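Local atomic coordinates of T9SS C-terminal target domain-containing protein (Bacteroides cellulosilyticus, PDB entry 5JVK), a protein that probably hydrolyses O-glycosidic bonds, as a family 39 glycoside hydrolase of a gut bacterium. Residues L198-A203 / L234-V239; P242-K245 / D250-L253; G184-T187 / P191-E194; N202-A207 / W218-E223. All blocks are in the same frame, centred on the assembly; numbering follows the deposited sequence.

Contact 1. Residues L198-A203 / L234-V239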
loop_
_atom_site.group_PDB
_atom_site.type_symbol
_atom_site.label_atom_id
_atom_site.label_comp_id
_atom_site.label_asym_id
_atom_site.label_seq_id
_atom_site.Cartn_x
_atom_site.Cartn_y
_atom_site.Cartn_z
ATOM N N LEU A 198 25.015 -14.731 -15.634
ATOM C CA LEU A 198 24.926 -14.124 -16.963
ATOM C C LEU A 198 23.526 -14.303 -17.555
ATOM O O LEU A 198 22.968 -13.368 -18.131
ATOM C CB LEU A 198 25.975 -14.729 -17.906
ATOM C CG LEU A 198 26.292 -13.919 -19.169
ATOM C CD1 LEU A 198 27.238 -12.770 -18.844
ATOM C CD2 LEU A 198 26.887 -14.807 -20.254
ATOM N N GLY A 199 22.971 -15.506 -17.407
ATOM C CA GLY A 199 21.622 -15.814 -17.875
ATOM C C GLY A 199 20.545 -14.980 -17.211
ATOM O O GLY A 199 19.600 -14.548 -17.870
ATOM N N CYS A 200 20.695 -14.761 -15.903
ATOM C CA CYS A 200 19.797 -13.898 -15.126
ATOM C C CYS A 200 19.894 -12.446 -15.585
ATOM O O CYS A 200 18.872 -11.781 -15.770
ATOM C CB CYS A 200 20.132 -13.989 -13.631
ATOM S SG CYS A 200 18.946 -13.197 -12.516
ATOM N N ALA A 201 21.127 -11.972 -15.771
ATOM C CA ALA A 201 21.392 -10.602 -16.226
ATOM C C ALA A 201 20.814 -10.302 -17.606
ATOM O O ALA A 201 20.187 -9.258 -17.801
ATOM C CB ALA A 201 22.887 -10.326 -16.218
ATOM N N ASN A 202 21.024 -11.214 -18.552
ATOM C CA ASN A 202 20.501 -11.053 -19.912
ATOM C C ASN A 202 18.985 -11.253 -19.996
ATOM O O ASN A 202 18.341 -10.683 -20.880
ATOM C CB ASN A 202 21.213 -11.999 -20.889
ATOM C CG ASN A 202 22.690 -11.670 -21.057
ATOM O OD1 ASN A 202 23.082 -10.502 -21.082
ATOM N ND2 ASN A 202 23.517 -12.701 -21.192
ATOM N N ALA A 203 18.422 -12.055 -19.090
ATOM C CA ALA A 203 16.966 -12.251 -19.016
ATOM C C ALA A 203 16.243 -10.992 -18.540
ATOM O O ALA A 203 15.218 -10.609 -19.109
ATOM C CB ALA A 203 16.628 -13.421 -18.106
ATOM N N LEU A 234 26.027 -10.150 -4.133
ATOM C CA LEU A 234 26.860 -9.125 -4.781
ATOM C C LEU A 234 27.522 -9.587 -6.098
ATOM O O LEU A 234 27.591 -8.802 -7.044
ATOM C CB LEU A 234 27.897 -8.553 -3.796
ATOM C CG LEU A 234 28.817 -7.415 -4.262
ATOM C CD1 LEU A 234 28.039 -6.261 -4.884
ATOM C CD2 LEU A 234 29.650 -6.914 -3.094
ATOM N N PRO A 235 28.005 -10.848 -6.168
ATOM C CA PRO A 235 28.453 -11.387 -7.458
ATOM C C PRO A 235 27.400 -11.344 -8.565
ATOM O O PRO A 235 27.709 -10.916 -9.677
ATOM C CB PRO A 235 28.813 -12.834 -7.119
ATOM C CG PRO A 235 29.317 -12.750 -5.725
ATOM C CD PRO A 235 28.519 -11.665 -5.050
ATOM N N LEU A 236 26.181 -11.783 -8.258
ATOM C CA LEU A 236 25.065 -11.713 -9.206
ATOM C C LEU A 236 24.788 -10.262 -9.601
ATOM O O LEU A 236 24.605 -9.958 -10.779
ATOM C CB LEU A 236 23.809 -12.368 -8.607
ATOM C CG LEU A 236 22.490 -12.454 -9.399
ATOM C CD1 LEU A 236 21.736 -11.138 -9.417
ATOM C CD2 LEU A 236 22.694 -12.942 -10.825
ATOM N N LEU A 237 24.773 -9.378 -8.608
ATOM C CA LEU A 237 24.505 -7.953 -8.808
ATOM C C LEU A 237 25.560 -7.255 -9.681
ATOM O O LEU A 237 25.218 -6.382 -10.484
ATOM C CB LEU A 237 24.403 -7.259 -7.444
ATOM C CG LEU A 237 23.958 -5.799 -7.349
ATOM C CD1 LEU A 237 22.566 -5.610 -7.944
ATOM C CD2 LEU A 237 24.015 -5.336 -5.893
ATOM N N LYS A 238 26.829 -7.645 -9.522
ATOM C CA LYS A 238 27.937 -7.086 -10.325
ATOM C C LYS A 238 27.844 -7.400 -11.824
ATOM O O LYS A 238 28.390 -6.658 -12.639
ATOM C CB LYS A 238 29.299 -7.546 -9.781
ATOM C CG LYS A 238 29.761 -6.768 -8.561
ATOM C CD LYS A 238 31.042 -7.332 -7.967
ATOM C CE LYS A 238 31.631 -6.376 -6.939
ATOM N NZ LYS A 238 32.720 -6.989 -6.133
ATOM N N VAL A 239 27.172 -8.499 -12.171
ATOM C CA VAL A 239 26.894 -8.855 -13.567
ATOM C C VAL A 239 25.599 -8.183 -14.043
ATOM O O VAL A 239 25.573 -7.600 -15.126
ATOM C CB VAL A 239 26.801 -10.392 -13.760
ATOM C CG1 VAL A 239 26.512 -10.751 -15.216
ATOM C CG2 VAL A 239 28.083 -11.069 -13.287
#
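Ala-201 and Val-239 mark the place where helix segments 198-203 and 234-239 come nearest, their CA atoms 6.4 Å apart; the two segment axes approach to 9.1 Å and cross at -46°. The segments belong to helices 194-211 and 229-247. These follow the third and fourth strands of a (beta/alpha)8 barrel, so the contact joins two neighbouring helices of its outer ring. Both run in broadly the same direction, as successive helices of such a barrel do.

The contact is apolar. Ala-201 and Cys-200 offer small groups to the branched side chains of the other helix, with the larger Leu-198 at the margin. Val-239 has the largest share, mainly through one methyl. Its CG1 lies anti to the backbone N (chi1 -180°), which sends it across to the other helix. There it meets Ala-201 CB at 3.8 Å. With only a methyl on Ala-201, the two backbones can come this close. Leu-236, one turn earlier, extends the contact towards Cys-200. Its CG is also anti to the backbone N (chi1 -179°). The CD2 branch reaches Cys-200 CB at 3.9 Å and lies 4.1 Å from Cys-200 SG. The thiol thus acts here as part of an oily surface. Cys-200 also packs on Trp-139. Further along, the Val-239 carbonyl oxygen accepts a hydrogen bond from the hydroxyl of Thr-243, and that threonine also packs on Ala-201. At the outer margin Leu-198 bends its end back towards Val-239. Its CD1 comes to 4.2 Å from Val-239 CG1, the same methyl that rests on Ala-201.

Contact 2. Residues P242-K245 / D250-L253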
loop_
_atom_site.group_PDB
_atom_site.type_symbol
_atom_site.label_atom_id
_atom_site.label_comp_id
_atom_site.label_asym_id
_atom_site.label_seq_id
_atom_site.Cartn_x
_atom_site.Cartn_y
_atom_site.Cartn_z
ATOM N N PRO A 242 25.518 -3.694 -14.649
ATOM C CA PRO A 242 25.993 -3.140 -15.929
ATOM C C PRO A 242 25.237 -3.668 -17.158
ATOM O O PRO A 242 24.991 -2.899 -18.086
ATOM C CB PRO A 242 27.472 -3.552 -15.973
ATOM C CG PRO A 242 27.568 -4.727 -15.065
ATOM C CD PRO A 242 26.575 -4.472 -13.974
ATOM N N THR A 243 24.876 -4.953 -17.153
ATOM C CA THR A 243 24.091 -5.563 -18.241
ATOM C C THR A 243 22.749 -4.859 -18.465
ATOM O O THR A 243 22.352 -4.621 -19.607
ATOM C CB THR A 243 23.800 -7.058 -17.968
ATOM O OG1 THR A 243 25.006 -7.731 -17.597
ATOM C CG2 THR A 243 23.217 -7.742 -19.200
ATOM N N VAL A 244 22.064 -4.536 -17.371
ATOM C CA VAL A 244 20.738 -3.918 -17.429
ATOM C C VAL A 244 20.810 -2.407 -17.701
ATOM O O VAL A 244 20.034 -1.892 -18.504
ATOM C CB VAL A 244 19.934 -4.206 -16.138
ATOM C CG1 VAL A 244 18.632 -3.424 -16.120
ATOM C CG2 VAL A 244 19.642 -5.696 -16.008
ATOM N N LYS A 245 21.720 -1.706 -17.028
ATOM C CA LYS A 245 21.842 -0.245 -17.176
ATOM C C LYS A 245 22.336 0.205 -18.558
ATOM O O LYS A 245 22.027 1.315 -18.992
ATOM C CB LYS A 245 22.748 0.342 -16.086
ATOM C CG LYS A 245 22.177 0.243 -14.678
ATOM C CD LYS A 245 21.081 1.266 -14.404
ATOM C CE LYS A 245 21.647 2.646 -14.111
ATOM N NZ LYS A 245 20.584 3.609 -13.715
ATOM N N ASP A 250 18.055 4.898 -17.697
ATOM C CA ASP A 250 17.075 5.681 -16.930
ATOM C C ASP A 250 16.356 4.930 -15.798
ATOM O O ASP A 250 15.665 5.568 -15.004
ATOM C CB ASP A 250 16.024 6.285 -17.878
ATOM C CG ASP A 250 16.630 7.229 -18.916
ATOM O OD1 ASP A 250 17.696 7.833 -18.652
ATOM O OD2 ASP A 250 16.022 7.372 -20.000
ATOM N N ILE A 251 16.501 3.606 -15.713
ATOM C CA ILE A 251 15.849 2.848 -14.633
ATOM C C ILE A 251 16.548 3.042 -13.285
ATOM O O ILE A 251 17.693 3.502 -13.219
ATOM C CB ILE A 251 15.742 1.323 -14.917
ATOM C CG1 ILE A 251 17.109 0.619 -14.858
ATOM C CG2 ILE A 251 15.060 1.063 -16.254
ATOM C CD1 ILE A 251 17.000 -0.870 -14.626
ATOM N N THR A 252 15.834 2.677 -12.224
ATOM C CA THR A 252 16.404 2.523 -10.892
ATOM C C THR A 252 16.473 1.023 -10.607
ATOM O O THR A 252 15.439 0.375 -10.408
ATOM C CB THR A 252 15.546 3.240 -9.837
ATOM O OG1 THR A 252 15.332 4.595 -10.245
ATOM C CG2 THR A 252 16.228 3.238 -8.476
ATOM N N LEU A 253 17.686 0.472 -10.642
ATOM C CA LEU A 253 17.921 -0.928 -10.291
ATOM C C LEU A 253 17.978 -1.052 -8.772
ATOM O O LEU A 253 18.839 -0.443 -8.130
ATOM C CB LEU A 253 19.219 -1.437 -10.930
ATOM C CG LEU A 253 19.510 -2.950 -10.946
ATOM C CD1 LEU A 253 19.929 -3.489 -9.579
ATOM C CD2 LEU A 253 18.328 -3.744 -11.498
#
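Lys-245 and Ile-251 have the closest backbones here, with CA atoms 7.2 Å apart, where the helical segment 242-245 stands beside the start of the strand in 250-253. Four residues separate the two, the first of them still in helix 229-247. The contact belongs to the beta-alpha-beta crossover of strand 217-220, helix 229-247 and strand 252-255 in the barrel. It pins the end of the helix to the residue just before the strand that follows.

Two side chains of the helix meet Ile-251 in different ways. Val-244 points towards segment 250-253, and its CG1 touches Ile-251 CD1 at a close 3.4 Å. The two side chains cross at about a right angle, methyl against methyl. Val-244 also packs on Leu-204 and Val-208, so it fills the space between its own helix, helix 194-211 and Ile-251. Lys-245 instead curls. The bend at chi2 (-76°) lays its CD beside Ile-251 CG1 at 4.0 Å. A second bend, at chi3 (-79°), directs CE and NZ on to the backbone, where NZ gives a hydrogen bond of 2.9 Å to Ile-251 O. NZ approaches fairly close to the line of the C=O bond, at 157°, and somewhat tilted from the carbonyl plane.

NZ also bonds to Pro-249 O and forms a salt bridge with Asp-283 OD2, an oxygen that takes the backbone N-H of Leu-253 as well. A methionine in place of Lys-245 would probably leave Asp-283 without its counter-charge and the carbonyls of Pro-249 and Ile-251 without this donor. One ammonium group therefore gathers two carbonyls and a carboxylate at the strand entrance, and its charge is likely to stabilise an ionised Asp-283.

Contact 3. Residues G184-T187 / P191-E194. With SO4 (sulfate ion), chain E.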
loop_
_atom_site.group_PDB
_atom_site.type_symbol
_atom_site.label_atom_id
_atom_site.label_comp_id
_atom_site.label_asym_id
_atom_site.label_seq_id
_atom_site.Cartn_x
_atom_site.Cartn_y
_atom_site.Cartn_z
ATOM N N GLY A 184 22.884 -24.307 -12.703
ATOM C CA GLY A 184 23.108 -22.966 -12.159
ATOM C C GLY A 184 22.870 -22.748 -10.672
ATOM O O GLY A 184 23.239 -21.695 -10.146
ATOM N N PHE A 185 22.266 -23.728 -9.993
ATOM C CA PHE A 185 21.801 -23.569 -8.606
ATOM C C PHE A 185 22.239 -24.743 -7.712
ATOM O O PHE A 185 21.393 -25.482 -7.193
ATOM C CB PHE A 185 20.269 -23.407 -8.607
ATOM C CG PHE A 185 19.769 -22.472 -9.671
ATOM C CD1 PHE A 185 19.801 -21.097 -9.477
ATOM C CD2 PHE A 185 19.309 -22.963 -10.888
ATOM C CE1 PHE A 185 19.361 -20.227 -10.464
ATOM C CE2 PHE A 185 18.868 -22.100 -11.877
ATOM C CZ PHE A 185 18.894 -20.731 -11.667
ATOM N N PRO A 186 23.566 -24.917 -7.522
ATOM C CA PRO A 186 24.080 -26.048 -6.733
ATOM C C PRO A 186 23.803 -25.973 -5.224
ATOM O O PRO A 186 23.335 -26.957 -4.646
ATOM C CB PRO A 186 25.594 -26.014 -7.004
ATOM C CG PRO A 186 25.890 -24.618 -7.424
ATOM C CD PRO A 186 24.658 -24.124 -8.121
ATOM N N THR A 187 24.089 -24.825 -4.608
ATOM C CA THR A 187 23.984 -24.653 -3.151
ATOM C C THR A 187 22.610 -24.139 -2.696
ATOM O O THR A 187 22.077 -24.621 -1.698
ATOM C CB THR A 187 25.075 -23.695 -2.616
ATOM O OG1 THR A 187 25.129 -22.515 -3.427
ATOM C CG2 THR A 187 26.440 -24.367 -2.631
ATOM N N PRO A 191 21.096 -17.871 -8.371
ATOM C CA PRO A 191 22.199 -18.164 -9.297
ATOM C C PRO A 191 23.588 -17.856 -8.728
ATOM O O PRO A 191 23.902 -16.692 -8.462
ATOM C CB PRO A 191 21.896 -17.262 -10.501
ATOM C CG PRO A 191 21.111 -16.133 -9.934
ATOM C CD PRO A 191 20.271 -16.745 -8.851
ATOM N N THR A 192 24.392 -18.906 -8.535
ATOM C CA THR A 192 25.773 -18.785 -8.042
ATOM C C THR A 192 26.864 -19.189 -9.056
ATOM O O THR A 192 28.051 -19.044 -8.753
ATOM C CB THR A 192 25.970 -19.588 -6.735
ATOM O OG1 THR A 192 25.553 -20.945 -6.927
ATOM C CG2 THR A 192 25.168 -18.965 -5.600
ATOM N N THR A 193 26.485 -19.681 -10.243
ATOM C CA THR A 193 27.462 -19.999 -11.300
ATOM C C THR A 193 27.649 -18.807 -12.233
ATOM O O THR A 193 26.751 -17.975 -12.372
ATOM C CB THR A 193 27.053 -21.231 -12.145
ATOM O OG1 THR A 193 25.973 -20.900 -13.027
ATOM C CG2 THR A 193 26.652 -22.403 -11.253
ATOM N N GLU A 194 28.812 -18.742 -12.880
ATOM C CA GLU A 194 29.113 -17.685 -13.855
ATOM C C GLU A 194 28.107 -17.688 -15.013
ATOM O O GLU A 194 27.712 -16.624 -15.488
ATOM C CB GLU A 194 30.541 -17.832 -14.402
ATOM C CG GLU A 194 31.078 -16.590 -15.111
ATOM C CD GLU A 194 32.293 -16.869 -15.985
ATOM O OE1 GLU A 194 33.064 -17.806 -15.682
ATOM O OE2 GLU A 194 32.481 -16.141 -16.982
HETATM S S SO4 E . 31.294 -21.481 -12.146
HETATM O O1 SO4 E . 31.734 -20.221 -11.504
HETATM O O2 SO4 E . 32.484 -22.278 -12.519
HETATM O O3 SO4 E . 30.460 -22.257 -11.202
HETATM O O4 SO4 E . 30.504 -21.179 -13.363
HETATM O O HOH W 1 23.329 -21.942 -5.897
#
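Gly-184 lies against Thr-192 and Thr-193, and these three residues carry much of the contact. The Gly-184 carbonyl oxygen receives the backbone N-H of Thr-192 in a weak hydrogen bond of 3.4 Å, with an N-H...O angle of 157°. It also accepts a bond from the hydroxyl of Ser-196. Thr-193 points towards the glycine, and its OG1 comes to 3.6 Å from Gly-184 CA. That hydroxyl is hydrogen-bonded to Ser-196 OG, so both sides of the loop meet at one serine.

Thr-192 faces the next residues. Its OG1 stands between the backbone N and the carbonyl carbon (chi1 54°), which brings it to 3.5 Å from Pro-186 CD. A water joins this OG1, at 2.6 Å, to Thr-187 OG1, at 3.1 Å from the water. The whole forms part of the long loop after the third strand of the (beta/alpha)8 barrel. Here the chain folds back on itself just before helix 194-211.

Phe-185 turns its ring edge to Pro-191: its CE1 is 3.6 Å from Pro-191 N, and Pro-191 CD lies in the ring plane. Pro-191 also packs on Trp-221 and Leu-236. Thr-193 is the N-cap residue of the helix, and a sulfate, probably from the crystallisation liquor, sits at this end. Glu-194 N donates to sulfate O4 at 3.0 Å, with an N-H...O angle of 147°.

Contact 4. Residues N202-A207 / W218-E223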
loop_
_atom_site.group_PDB
_atom_site.type_symbol
_atom_site.label_atom_id
_atom_site.label_comp_id
_atom_site.label_asym_id
_atom_site.label_seq_id
_atom_site.Cartn_x
_atom_site.Cartn_y
_atom_site.Cartn_z
ATOM N N ASN A 202 21.024 -11.214 -18.552
ATOM C CA ASN A 202 20.501 -11.053 -19.912
ATOM C C ASN A 202 18.985 -11.253 -19.996
ATOM O O ASN A 202 18.341 -10.683 -20.880
ATOM C CB ASN A 202 21.213 -11.999 -20.889
ATOM C CG ASN A 202 22.690 -11.670 -21.057
ATOM O OD1 ASN A 202 23.082 -10.502 -21.082
ATOM N ND2 ASN A 202 23.517 -12.701 -21.192
ATOM N N ALA A 203 18.422 -12.055 -19.090
ATOM C CA ALA A 203 16.966 -12.251 -19.016
ATOM C C ALA A 203 16.243 -10.992 -18.540
ATOM O O ALA A 203 15.218 -10.609 -19.109
ATOM C CB ALA A 203 16.628 -13.421 -18.106
ATOM N N LEU A 204 16.775 -10.363 -17.491
ATOM C CA LEU A 204 16.240 -9.093 -16.991
ATOM C C LEU A 204 16.469 -7.968 -17.998
ATOM O O LEU A 204 15.573 -7.153 -18.229
ATOM C CB LEU A 204 16.870 -8.721 -15.640
ATOM C CG LEU A 204 16.467 -7.384 -14.998
ATOM C CD1 LEU A 204 14.957 -7.274 -14.843
ATOM C CD2 LEU A 204 17.156 -7.213 -13.654
ATOM N N ALA A 205 17.668 -7.928 -18.581
ATOM C CA ALA A 205 18.017 -6.931 -19.601
ATOM C C ALA A 205 17.073 -6.965 -20.804
ATOM O O ALA A 205 16.753 -5.917 -21.365
ATOM C CB ALA A 205 19.456 -7.118 -20.055
ATOM N N TYR A 206 16.632 -8.165 -21.189
ATOM C CA TYR A 206 15.591 -8.326 -22.213
ATOM C C TYR A 206 14.280 -7.670 -21.785
ATOM O O TYR A 206 13.670 -6.928 -22.563
ATOM C CB TYR A 206 15.339 -9.809 -22.535
ATOM C CG TYR A 206 14.028 -10.052 -23.253
ATOM C CD1 TYR A 206 12.909 -10.528 -22.565
ATOM C CD2 TYR A 206 13.894 -9.771 -24.613
ATOM C CE1 TYR A 206 11.701 -10.738 -23.217
ATOM C CE2 TYR A 206 12.691 -9.977 -25.273
ATOM C CZ TYR A 206 11.599 -10.463 -24.573
ATOM O OH TYR A 206 10.404 -10.669 -25.223
ATOM N N ALA A 207 13.852 -7.968 -20.558
ATOM C CA ALA A 207 12.610 -7.418 -20.001
ATOM C C ALA A 207 12.631 -5.892 -19.898
ATOM O O ALA A 207 11.626 -5.236 -20.174
ATOM C CB ALA A 207 12.317 -8.033 -18.639
ATOM N N TRP A 218 12.983 -1.549 -11.166
ATOM C CA TRP A 218 13.184 -2.994 -11.246
ATOM C C TRP A 218 13.891 -3.482 -9.989
ATOM O O TRP A 218 14.963 -2.979 -9.645
ATOM C CB TRP A 218 14.018 -3.346 -12.476
ATOM C CG TRP A 218 13.325 -3.079 -13.779
ATOM C CD1 TRP A 218 13.375 -1.929 -14.514
ATOM C CD2 TRP A 218 12.484 -3.984 -14.506
ATOM N NE1 TRP A 218 12.615 -2.060 -15.652
ATOM C CE2 TRP A 218 12.058 -3.312 -15.675
ATOM C CE3 TRP A 218 12.049 -5.299 -14.284
ATOM C CZ2 TRP A 218 11.212 -3.910 -16.622
ATOM C CZ3 TRP A 218 11.207 -5.897 -15.229
ATOM C CH2 TRP A 218 10.800 -5.199 -16.383
ATOM N N GLU A 219 13.287 -4.465 -9.317
ATOM C CA GLU A 219 13.788 -4.995 -8.049
ATOM C C GLU A 219 14.346 -6.392 -8.283
ATOM O O GLU A 219 13.634 -7.272 -8.756
ATOM C CB GLU A 219 12.660 -5.027 -7.013
ATOM C CG GLU A 219 13.089 -5.373 -5.592
ATOM C CD GLU A 219 11.931 -5.370 -4.603
ATOM O OE1 GLU A 219 10.760 -5.456 -5.032
ATOM O OE2 GLU A 219 12.188 -5.286 -3.383
ATOM N N LEU A 220 15.621 -6.591 -7.956
ATOM C CA LEU A 220 16.289 -7.868 -8.201
ATOM C C LEU A 220 16.024 -8.835 -7.042
ATOM O O LEU A 220 16.607 -8.708 -5.966
ATOM C CB LEU A 220 17.793 -7.647 -8.443
ATOM C CG LEU A 220 18.668 -8.793 -8.984
ATOM C CD1 LEU A 220 18.825 -9.931 -7.981
ATOM C CD2 LEU A 220 18.135 -9.328 -10.311
ATOM N N TRP A 221 15.120 -9.784 -7.285
ATOM C CA TRP A 221 14.815 -10.913 -6.391
ATOM C C TRP A 221 13.955 -10.498 -5.194
ATOM O O TRP A 221 14.155 -9.434 -4.617
ATOM C CB TRP A 221 16.096 -11.635 -5.921
ATOM C CG TRP A 221 15.984 -13.126 -5.963
ATOM C CD1 TRP A 221 15.525 -13.945 -4.976
ATOM C CD2 TRP A 221 16.326 -13.975 -7.064
ATOM N NE1 TRP A 221 15.565 -15.256 -5.389
ATOM C CE2 TRP A 221 16.055 -15.304 -6.666
ATOM C CE3 TRP A 221 16.839 -13.742 -8.348
ATOM C CZ2 TRP A 221 16.275 -16.400 -7.508
ATOM C CZ3 TRP A 221 17.060 -14.833 -9.187
ATOM C CH2 TRP A 221 16.775 -16.146 -8.761
ATOM N N ASN A 222 12.992 -11.350 -4.840
ATOM C CA ASN A 222 12.121 -11.124 -3.688
ATOM C C ASN A 222 12.591 -11.951 -2.490
ATOM O O ASN A 222 12.548 -13.182 -2.526
ATOM C CB ASN A 222 10.677 -11.490 -4.023
ATOM C CG ASN A 222 9.733 -11.221 -2.868
ATOM O OD1 ASN A 222 9.420 -10.073 -2.565
ATOM N ND2 ASN A 222 9.291 -12.278 -2.209
ATOM N N GLU A 223 13.029 -11.259 -1.441
ATOM C CA GLU A 223 13.465 -11.873 -0.181
ATOM C C GLU A 223 14.486 -13.016 -0.330
ATOM O O GLU A 223 14.214 -14.153 0.073
ATOM C CB GLU A 223 12.242 -12.335 0.623
ATOM C CG GLU A 223 11.264 -11.212 0.936
ATOM C CD GLU A 223 10.206 -11.603 1.949
ATOM O OE1 GLU A 223 9.948 -12.813 2.132
ATOM O OE2 GLU A 223 9.621 -10.685 2.561
#
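Leu-204 and Trp-218 make the main apolar contact between helix segment 202-207 and the strand in 218-223. They lie alongside one another, pointing opposite ways. Leu-204 CD1 meets the benzene part of the indole, 3.6 Å from Trp-218 CE3. Its other branch, CD2, touches Leu-220 CD2 at 4.1 Å. The fork of Leu-204 thus spans two residues of one strand. Its CG lies anti to the backbone N (chi1 177°), which carries the fork towards the strand. One helical turn on, Ala-207 CB packs on Trp-218 CH2 at 3.9 Å. An alanine in place of Trp-218 would probably open a gap beside Leu-204 CD1 and Ala-207 CB, because the indole is what reaches the helix there.

The polar bonds of the strand's side chains go to residues outside the two segments. Trp-218 NE1 is weakly bonded to Val-215 O. The neighbouring side chain, Glu-219, points away from the helix and is held by Arg-134, Ser-286 and Thr-339. The strand thus offers the helix its apolar side and turns a charge inward.

Helix and strand run nearly antiparallel, at 169°, with their axes 11.2 Å apart. A helix antiparallel to the strand and packed on its outer side is characteristic of the (beta/alpha)8 barrel. Just past the strand come Asn-222 and Glu-223, consistent with the Asn-Glu pair that clan GH-A glycosidases carry at the end of their fourth strand.

From the N terminus, contact 3 comes first. It closes a short turn in the loop after strand 168-174, and helix 194-211 starts at once. That helix then serves two contacts. Contact 4 brings it back to strand 217-220; this closure starts from the same stretch as the longer one of contact 1 and ends within it, for contact 1 reaches on to helix 229-247. Contact 2 follows in series and ties the end of that helix to the entrance of strand 252-255, the neighbour of 217-220 in the barrel. The layers interlock: Val-244 packs on Leu-204, and Leu-236 touches both Leu-220 and Pro-191. Contacts 2 and 3 stay about 10 Å apart at their nearest atoms.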